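Carbohydrate-binding protein (Flavonifractor plautii, PDB 6N1B) deacetylates N-acetylgalactosamine, probably that of the blood group A antigen as a step in its conversion to type O. Local coordinates at residues 229-237 with 290-298; 255-263 with 309-318. All blocks are in the same frame, centred on the assembly; numbering follows the deposited sequence.

Contact 1 (229-237 with 290-298); sequences GYQNGQANF and CFAGRNPDG. With GAL (beta-D-galactopyranose), chain B; GLA (alpha-D-galactopyranose), chain C.
Gln234 NE2 donates to two carbonyl oxygens, Phe291 O at the end of strand 283-291 and Gly293 O in the turn after it, both at 3.1 Å. The second bond is nearly straight and lies in the carbonyl plane, on a lone pair; the first comes in from above the plane of its carbonyl. Both acceptors lie close to the plane of the Gln234 amide, which fixes its rotation. The other anchor is Tyr230, whose CG stands anti to the backbone N (chi1 -162°), carrying the ring across to Pro296 and Asp297. Pro296 CD sits 3.5 Å from the Tyr230 ring centroid, almost on the ring normal, a CH-pi contact. GAL C6 lies over the opposite face, toward the rim, so proline and sugar sandwich the phenol. At the ring edge the hydroxyl OH donates to Asp297 OD1 (2.6 Å), reaching the anti side of the carboxylate. Asp297 is itself positioned by an Asx turn, its backbone N donating to Asn295 OD1. Asn295 ND2 in turn reaches Gln231 OE1 at 3.0 Å, the two amide planes almost perpendicular. Tyr230 also works through its backbone: N donates to GLA O6 at 2.9 Å. Gly229 and Tyr230 thus line the glycan pocket, here holding the blood group B trisaccharide, and the 290-298 loop backs the ring. Farther along, the edge of Phe291 meets the backbone of Gly233, and Asn236 ND2, near that edge, bonds to Pro270 O. Trp271 meets the Tyr230 ring edge-to-face. The 229-237 loop joins strands 217-224 and 237-243 of one sheet; 290-298 leads from strand 283-291 toward 300-306 of the next, where strand 269-278, beside 283-291, carries Ala269 and Trp271, which touch side chains of both segments.

Contact 2 (255-263 with 309-318); sequences VNGFLGLDE and GVNWEQVGTK
Gln314 stretches toward Gly260 and Leu261 with chi1 at -179° and chi2 at 177°, fully extended, while Trp312 turns its CG beside the backbone N (chi1 -63°), bringing the indole to Phe258. The fold is consistent with a beta-propeller, and the loop leaving strand 253-254 runs parallel to the segment around strand 313-314, the outermost strand of the next sheet. A single parallel bridge pairs Asn256 with Asn311: Asn256 N donates to Val310 O, and Trp312 N to Asn256 O, each at 2.8 Å. The nearest side-chain atom of Asn256 is about 2 Å from a calcium ion. Phe258 puts its CD1 edge over the face of Trp312 in a T-shaped pair, the centroids of the Phe258 ring and the five-membered ring of Trp312 5.4 Å apart. Farther along, the Gln314 amide bridges the backbones. OE1 accepts from Gly260 N at 2.8 Å, the donor well above the carbonyl plane. NE2 gives its sound bond to Gly316 O (2.9 Å) in its own segment and a weak one to Leu261 O. Between bridge and amide, a water donates to Gly257 O at 2.7 Å and accepts from Gln314 N at 2.9 Å.

In the fold
Along the chain the segments come in the order 229-237, 255-263, 290-298, 309-318, so the two contacts cross instead of nesting. Contact 1 closes a loop of 52 residues that brings the 217-224/237-243 connection against the 283-291/300-306 connection at the sugar end. Contact 2 begins inside that loop, just after strand 253-254, and ends beyond it at strand 313-314, joining the outer edges of the same two sheets. Their centres lie about 16 Å apart, and they meet where Cys290 CB packs on Leu259 CD1 (3.6 Å) and Ala292 touches Asp262. Together they tie neighbouring sheets at two places, one beside the glycan and one along the outermost strands.

Contact 1 (229-237 with 290-298)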
loop_
_atom_site.group_PDB
_atom_site.type_symbol
_atom_site.label_atom_id
_atom_site.label_comp_id
_atom_site.label_asym_id
_atom_site.label_seq_id
_atom_site.Cartn_x
_atom_site.Cartn_y
_atom_site.Cartn_z
ATOM N N GLY A 229 15.543 0.477 -9.688
ATOM C CA GLY A 229 14.401 1.256 -9.282
ATOM C C GLY A 229 13.422 1.534 -10.428
ATOM O O GLY A 229 13.107 0.650 -11.222
ATOM N N TYR A 230 12.990 2.795 -10.500
ATOM C CA TYR A 230 11.865 3.212 -11.384
ATOM C C TYR A 230 12.086 2.883 -12.877
ATOM O O TYR A 230 11.166 2.541 -13.581
ATOM C CB TYR A 230 11.569 4.723 -11.185
ATOM C CG TYR A 230 10.243 5.189 -11.663
ATOM C CD1 TYR A 230 9.106 5.008 -10.903
ATOM C CD2 TYR A 230 10.077 5.780 -12.902
ATOM C CE1 TYR A 230 7.856 5.453 -11.306
ATOM C CE2 TYR A 230 8.871 6.276 -13.306
ATOM C CZ TYR A 230 7.742 6.118 -12.505
ATOM O OH TYR A 230 6.464 6.575 -12.985
ATOM N N GLN A 231 13.388 3.024 -13.314
ATOM C CA GLN A 231 13.682 2.731 -14.755
ATOM C C GLN A 231 14.059 1.285 -15.046
ATOM O O GLN A 231 14.378 0.976 -16.194
ATOM C CB GLN A 231 14.769 3.663 -15.259
ATOM C CG GLN A 231 14.451 5.131 -15.099
ATOM C CD GLN A 231 13.258 5.651 -15.899
ATOM O OE1 GLN A 231 12.874 5.084 -16.881
ATOM N NE2 GLN A 231 12.606 6.753 -15.369
ATOM N N ASN A 232 13.976 0.401 -14.054
ATOM C CA ASN A 232 14.249 -1.021 -14.294
ATOM C C ASN A 232 13.249 -1.605 -15.249
ATOM O O ASN A 232 13.596 -2.543 -16.054
ATOM C CB ASN A 232 14.340 -1.777 -12.968
ATOM C CG ASN A 232 15.016 -3.115 -13.069
ATOM O OD1 ASN A 232 14.369 -4.214 -12.691
ATOM N ND2 ASN A 232 16.261 -3.093 -13.427
ATOM N N GLY A 233 12.001 -1.185 -15.162
ATOM C CA GLY A 233 11.017 -1.553 -16.157
ATOM C C GLY A 233 10.641 -2.983 -16.270
ATOM O O GLY A 233 10.287 -3.653 -15.282
ATOM N N GLN A 234 10.690 -3.527 -17.519
ATOM C CA GLN A 234 10.248 -4.884 -17.847
ATOM C C GLN A 234 11.170 -5.956 -17.219
ATOM O O GLN A 234 10.819 -7.105 -17.281
ATOM C CB GLN A 234 10.126 -5.029 -19.368
ATOM C CG GLN A 234 8.980 -4.247 -19.978
ATOM C CD GLN A 234 7.624 -4.639 -19.438
ATOM O OE1 GLN A 234 7.319 -5.819 -19.258
ATOM N NE2 GLN A 234 6.788 -3.556 -19.179
ATOM N N ALA A 235 12.303 -5.568 -16.595
ATOM C CA ALA A 235 13.133 -6.472 -15.836
ATOM C C ALA A 235 12.633 -6.734 -14.425
ATOM O O ALA A 235 13.181 -7.583 -13.705
ATOM C CB ALA A 235 14.572 -6.014 -15.785
ATOM N N ASN A 236 11.589 -5.994 -13.995
ATOM C CA ASN A 236 11.034 -6.150 -12.659
ATOM C C ASN A 236 10.374 -7.534 -12.509
ATOM O O ASN A 236 9.771 -8.048 -13.430
ATOM C CB ASN A 236 9.976 -5.101 -12.353
ATOM C CG ASN A 236 10.531 -3.688 -12.350
ATOM O OD1 ASN A 236 11.723 -3.466 -12.261
ATOM N ND2 ASN A 236 9.592 -2.710 -12.229
ATOM N N PHE A 237 10.406 -8.054 -11.260
ATOM C CA PHE A 237 9.692 -9.329 -10.954
ATOM C C PHE A 237 9.389 -9.357 -9.448
ATOM O O PHE A 237 10.165 -8.883 -8.631
ATOM C CB PHE A 237 10.505 -10.568 -11.408
ATOM C CG PHE A 237 11.825 -10.728 -10.717
ATOM C CD1 PHE A 237 12.890 -10.077 -11.131
ATOM C CD2 PHE A 237 11.903 -11.576 -9.644
ATOM C CE1 PHE A 237 14.076 -10.201 -10.533
ATOM C CE2 PHE A 237 13.134 -11.764 -8.999
ATOM C CZ PHE A 237 14.233 -11.090 -9.469
ATOM N N CYS A 290 0.896 -1.509 -12.510
ATOM C CA CYS A 290 1.726 -2.160 -13.511
ATOM C C CYS A 290 1.801 -1.362 -14.766
ATOM O O CYS A 290 1.076 -0.346 -14.923
ATOM C CB CYS A 290 1.282 -3.615 -13.718
ATOM S SG CYS A 290 -0.436 -3.743 -14.300
ATOM N N PHE A 291 2.587 -1.809 -15.744
ATOM C CA PHE A 291 2.875 -1.013 -16.930
ATOM C C PHE A 291 3.378 -1.890 -18.051
ATOM O O PHE A 291 4.075 -2.917 -17.771
ATOM C CB PHE A 291 3.849 0.118 -16.601
ATOM C CG PHE A 291 5.159 -0.372 -16.046
ATOM C CD1 PHE A 291 5.304 -0.651 -14.695
ATOM C CD2 PHE A 291 6.223 -0.613 -16.917
ATOM C CE1 PHE A 291 6.495 -1.142 -14.214
ATOM C CE2 PHE A 291 7.410 -1.082 -16.417
ATOM C CZ PHE A 291 7.535 -1.400 -15.085
ATOM N N ALA A 292 3.151 -1.472 -19.283
ATOM C CA ALA A 292 3.647 -2.211 -20.472
ATOM C C ALA A 292 4.872 -1.570 -21.088
ATOM O O ALA A 292 5.577 -2.221 -21.879
ATOM C CB ALA A 292 2.564 -2.293 -21.547
ATOM N N GLY A 293 5.203 -0.350 -20.687
ATOM C CA GLY A 293 6.367 0.329 -21.287
ATOM C C GLY A 293 7.653 0.248 -20.482
ATOM O O GLY A 293 7.900 -0.769 -19.790
ATOM N N ARG A 294 8.461 1.287 -20.587
ATOM C CA ARG A 294 9.812 1.267 -20.046
ATOM C C ARG A 294 9.858 1.543 -18.522
ATOM O O ARG A 294 10.843 1.297 -17.882
ATOM C CB ARG A 294 10.700 2.331 -20.769
ATOM C CG ARG A 294 11.147 1.886 -22.174
ATOM C CD ARG A 294 12.301 2.673 -22.793
ATOM N NE ARG A 294 12.130 4.097 -22.542
ATOM C CZ ARG A 294 13.131 5.007 -22.400
ATOM N NH1 ARG A 294 14.419 4.674 -22.368
ATOM N NH2 ARG A 294 12.855 6.282 -22.201
ATOM N N ASN A 295 8.779 2.174 -18.002
ATOM C CA ASN A 295 8.717 2.526 -16.611
ATOM C C ASN A 295 7.231 2.715 -16.197
ATOM O O ASN A 295 6.374 2.636 -17.028
ATOM C CB ASN A 295 9.637 3.755 -16.310
ATOM C CG ASN A 295 9.180 4.963 -17.110
ATOM O OD1 ASN A 295 7.979 5.212 -17.210
ATOM N ND2 ASN A 295 10.084 5.633 -17.706
ATOM N N PRO A 296 7.010 2.959 -14.893
ATOM C CA PRO A 296 5.595 3.143 -14.465
ATOM C C PRO A 296 4.890 4.428 -14.840
ATOM O O PRO A 296 3.752 4.568 -14.447
ATOM C CB PRO A 296 5.661 3.006 -12.956
ATOM C CG PRO A 296 6.986 2.268 -12.641
ATOM C CD PRO A 296 7.887 2.722 -13.763
ATOM N N ASP A 297 5.478 5.284 -15.671
ATOM C CA ASP A 297 4.707 6.441 -16.125
ATOM C C ASP A 297 3.469 6.017 -16.831
ATOM O O ASP A 297 3.470 5.091 -17.636
ATOM C CB ASP A 297 5.537 7.328 -17.039
ATOM C CG ASP A 297 6.686 8.043 -16.368
ATOM O OD1 ASP A 297 6.765 8.094 -15.116
ATOM O OD2 ASP A 297 7.424 8.715 -17.140
ATOM N N GLY A 298 2.322 6.635 -16.468
ATOM C CA GLY A 298 1.035 6.185 -17.079
ATOM C C GLY A 298 0.518 4.873 -16.588
ATOM O O GLY A 298 -0.377 4.294 -17.185
HETATM C C1 GAL B . 12.944 9.622 -8.871
HETATM C C2 GAL B . 12.298 9.052 -7.612
HETATM C C3 GAL B . 11.557 7.771 -7.984
HETATM C C4 GAL B . 10.522 7.917 -9.088
HETATM C C5 GAL B . 11.269 8.609 -10.215
HETATM C C6 GAL B . 10.210 9.011 -11.234
HETATM O O1 GAL B . 13.621 10.813 -8.542
HETATM O O2 GAL B . 13.361 8.713 -6.644
HETATM O O3 GAL B . 10.965 7.254 -6.675
HETATM O O4 GAL B . 9.491 8.746 -8.513
HETATM O O5 GAL B . 11.836 9.846 -9.758
HETATM O O6 GAL B . 10.911 9.421 -12.400
HETATM C C1 GLA C . 10.355 5.962 -6.784
HETATM C C2 GLA C . 9.764 5.442 -5.432
HETATM C C3 GLA C . 10.889 5.343 -4.389
HETATM C C4 GLA C . 12.095 4.476 -4.907
HETATM C C5 GLA C . 12.516 4.942 -6.335
HETATM C C6 GLA C . 13.398 3.969 -7.006
HETATM O O2 GLA C . 8.768 6.447 -5.009
HETATM O O3 GLA C . 10.312 4.842 -2.947
HETATM O O4 GLA C . 11.634 3.177 -4.899
HETATM O O5 GLA C . 11.347 4.983 -7.266
HETATM O O6 GLA C . 13.891 4.441 -8.334
HETATM O O HOH W 1 13.185 0.284 -18.688
#

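Contact 2 (255-263 with 309-318)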
loop_
_atom_site.group_PDB
_atom_site.type_symbol
_atom_site.label_atom_id
_atom_site.label_comp_id
_atom_site.label_asym_id
_atom_site.label_seq_id
_atom_site.Cartn_x
_atom_site.Cartn_y
_atom_site.Cartn_z
ATOM N N VAL A 255 7.430 -15.558 -7.630
ATOM C CA VAL A 255 6.055 -15.972 -7.990
ATOM C C VAL A 255 6.040 -16.233 -9.484
ATOM O O VAL A 255 6.933 -15.760 -10.228
ATOM C CB VAL A 255 5.012 -14.958 -7.620
ATOM C CG1 VAL A 255 4.988 -14.675 -6.102
ATOM C CG2 VAL A 255 5.124 -13.638 -8.401
ATOM N N ASN A 256 5.034 -16.956 -9.905
ATOM C CA ASN A 256 4.837 -17.304 -11.315
ATOM C C ASN A 256 3.573 -16.703 -11.863
ATOM O O ASN A 256 2.567 -16.628 -11.120
ATOM C CB ASN A 256 4.751 -18.837 -11.507
ATOM C CG ASN A 256 6.003 -19.510 -10.995
ATOM O OD1 ASN A 256 5.916 -20.485 -10.120
ATOM N ND2 ASN A 256 7.151 -19.089 -11.446
ATOM N N GLY A 257 3.583 -16.257 -13.100
ATOM C CA GLY A 257 2.347 -15.848 -13.747
ATOM C C GLY A 257 1.775 -14.548 -13.177
ATOM O O GLY A 257 0.549 -14.364 -13.425
ATOM N N PHE A 258 2.528 -13.719 -12.503
ATOM C CA PHE A 258 1.950 -12.586 -11.767
ATOM C C PHE A 258 1.111 -11.720 -12.622
ATOM O O PHE A 258 -0.062 -11.387 -12.221
ATOM C CB PHE A 258 3.091 -11.835 -11.075
ATOM C CG PHE A 258 2.618 -10.778 -10.116
ATOM C CD1 PHE A 258 1.933 -11.135 -8.977
ATOM C CD2 PHE A 258 2.806 -9.421 -10.397
ATOM C CE1 PHE A 258 1.490 -10.191 -8.060
ATOM C CE2 PHE A 258 2.356 -8.473 -9.480
ATOM C CZ PHE A 258 1.730 -8.833 -8.341
ATOM N N LEU A 259 1.599 -11.324 -13.781
ATOM C CA LEU A 259 0.868 -10.502 -14.716
ATOM C C LEU A 259 0.915 -11.105 -16.127
ATOM O O LEU A 259 1.846 -11.893 -16.408
ATOM C CB LEU A 259 1.393 -9.090 -14.797
ATOM C CG LEU A 259 1.195 -8.276 -13.508
ATOM C CD1 LEU A 259 2.219 -7.095 -13.465
ATOM C CD2 LEU A 259 -0.241 -7.734 -13.394
ATOM N N GLY A 260 -0.012 -10.757 -16.949
ATOM C CA GLY A 260 -0.141 -11.266 -18.282
ATOM C C GLY A 260 -0.073 -10.173 -19.347
ATOM O O GLY A 260 0.653 -9.198 -19.198
ATOM N N LEU A 261 -0.838 -10.463 -20.412
ATOM C CA LEU A 261 -0.873 -9.544 -21.541
ATOM C C LEU A 261 -2.003 -8.507 -21.382
ATOM O O LEU A 261 -3.073 -8.844 -20.873
ATOM C CB LEU A 261 -1.036 -10.335 -22.800
ATOM C CG LEU A 261 -0.017 -11.505 -23.062
ATOM C CD1 LEU A 261 -0.197 -12.095 -24.463
ATOM C CD2 LEU A 261 1.403 -11.117 -22.802
ATOM N N ASP A 262 -1.733 -7.310 -21.943
ATOM C CA ASP A 262 -2.741 -6.274 -21.987
ATOM C C ASP A 262 -3.577 -6.385 -23.263
ATOM O O ASP A 262 -3.514 -7.385 -23.985
ATOM C CB ASP A 262 -2.080 -4.896 -21.800
ATOM C CG ASP A 262 -1.216 -4.422 -22.978
ATOM O OD1 ASP A 262 -1.296 -5.091 -24.040
ATOM O OD2 ASP A 262 -0.609 -3.369 -22.762
ATOM N N GLU A 263 -4.405 -5.364 -23.515
ATOM C CA GLU A 263 -5.345 -5.456 -24.662
ATOM C C GLU A 263 -4.681 -5.388 -26.033
ATOM O O GLU A 263 -5.276 -5.721 -27.018
ATOM C CB GLU A 263 -6.400 -4.276 -24.580
ATOM C CG GLU A 263 -7.404 -4.552 -23.561
ATOM C CD GLU A 263 -8.889 -4.405 -24.128
ATOM O OE1 GLU A 263 -9.526 -5.420 -24.635
ATOM O OE2 GLU A 263 -9.427 -3.251 -24.113
ATOM N N GLY A 309 -0.921 -18.257 -3.613
ATOM C CA GLY A 309 0.007 -17.177 -3.376
ATOM C C GLY A 309 1.240 -17.164 -4.247
ATOM O O GLY A 309 1.995 -16.191 -4.263
ATOM N N VAL A 310 1.496 -18.340 -4.870
ATOM C CA VAL A 310 2.688 -18.605 -5.668
ATOM C C VAL A 310 2.494 -18.464 -7.149
ATOM O O VAL A 310 3.317 -17.811 -7.844
ATOM C CB VAL A 310 3.295 -20.010 -5.329
ATOM C CG1 VAL A 310 4.669 -20.173 -5.980
ATOM C CG2 VAL A 310 3.374 -20.299 -3.860
ATOM N N ASN A 311 1.412 -19.100 -7.615
ATOM C CA ASN A 311 1.088 -19.219 -9.040
ATOM C C ASN A 311 -0.135 -18.420 -9.353
ATOM O O ASN A 311 -1.198 -18.697 -8.757
ATOM C CB ASN A 311 0.908 -20.712 -9.332
ATOM C CG ASN A 311 2.158 -21.486 -9.009
ATOM O OD1 ASN A 311 3.156 -21.343 -9.708
ATOM N ND2 ASN A 311 2.116 -22.279 -7.925
ATOM N N TRP A 312 0.019 -17.421 -10.195
ATOM C CA TRP A 312 -1.017 -16.430 -10.440
ATOM C C TRP A 312 -1.544 -16.461 -11.852
ATOM O O TRP A 312 -0.899 -17.050 -12.741
ATOM C CB TRP A 312 -0.420 -15.029 -10.180
ATOM C CG TRP A 312 0.020 -14.790 -8.756
ATOM C CD1 TRP A 312 1.151 -15.266 -8.166
ATOM C CD2 TRP A 312 -0.696 -14.106 -7.724
ATOM N NE1 TRP A 312 1.218 -14.919 -6.837
ATOM C CE2 TRP A 312 0.061 -14.219 -6.568
ATOM C CE3 TRP A 312 -1.918 -13.442 -7.681
ATOM C CZ2 TRP A 312 -0.393 -13.679 -5.314
ATOM C CZ3 TRP A 312 -2.357 -12.961 -6.481
ATOM C CH2 TRP A 312 -1.616 -13.052 -5.305
ATOM N N GLU A 313 -2.667 -15.794 -12.040
ATOM C CA GLU A 313 -3.183 -15.540 -13.404
ATOM C C GLU A 313 -3.909 -14.214 -13.381
ATOM O O GLU A 313 -4.858 -14.018 -12.640
ATOM C CB GLU A 313 -4.081 -16.678 -13.880
ATOM C CG GLU A 313 -4.522 -16.529 -15.366
ATOM C CD GLU A 313 -5.351 -17.721 -15.798
ATOM O OE1 GLU A 313 -4.838 -18.499 -16.448
ATOM O OE2 GLU A 313 -6.533 -17.845 -15.594
ATOM N N GLN A 314 -3.546 -13.357 -14.306
ATOM C CA GLN A 314 -4.224 -12.089 -14.491
ATOM C C GLN A 314 -5.628 -12.332 -14.917
ATOM O O GLN A 314 -5.927 -13.214 -15.694
ATOM C CB GLN A 314 -3.476 -11.294 -15.521
ATOM C CG GLN A 314 -4.108 -9.867 -15.787
ATOM C CD GLN A 314 -3.209 -9.131 -16.786
ATOM O OE1 GLN A 314 -2.036 -8.894 -16.507
ATOM N NE2 GLN A 314 -3.798 -8.726 -17.903
ATOM N N VAL A 315 -6.560 -11.478 -14.408
ATOM C CA VAL A 315 -7.998 -11.562 -14.790
ATOM C C VAL A 315 -8.231 -10.644 -16.020
ATOM O O VAL A 315 -8.197 -9.415 -15.891
ATOM C CB VAL A 315 -8.878 -11.109 -13.661
ATOM C CG1 VAL A 315 -10.347 -11.195 -14.129
ATOM C CG2 VAL A 315 -8.653 -11.937 -12.419
ATOM N N GLY A 316 -8.427 -11.233 -17.174
ATOM C CA GLY A 316 -8.696 -10.523 -18.394
ATOM C C GLY A 316 -7.463 -9.811 -18.977
ATOM O O GLY A 316 -6.386 -9.889 -18.359
ATOM N N THR A 317 -7.634 -9.065 -20.032
ATOM C CA THR A 317 -6.678 -8.240 -20.643
ATOM C C THR A 317 -6.768 -6.773 -20.231
ATOM O O THR A 317 -5.895 -5.938 -20.471
ATOM C CB THR A 317 -6.677 -8.302 -22.177
ATOM O OG1 THR A 317 -7.978 -7.911 -22.614
ATOM C CG2 THR A 317 -6.364 -9.662 -22.645
ATOM N N LYS A 318 -7.995 -6.406 -19.720
ATOM C CA LYS A 318 -8.360 -5.059 -19.511
ATOM C C LYS A 318 -7.863 -4.519 -18.161
ATOM O O LYS A 318 -7.849 -5.261 -17.173
ATOM C CB LYS A 318 -9.907 -4.906 -19.623
ATOM C CG LYS A 318 -10.363 -5.198 -21.058
ATOM C CD LYS A 318 -11.855 -5.365 -21.201
ATOM C CE LYS A 318 -12.607 -4.150 -20.794
ATOM N NZ LYS A 318 -14.115 -4.453 -21.068
HETATM O O HOH W 2 -0.976 -13.726 -15.572
HETATM O O HOH W 3 -4.962 -3.065 -21.807
#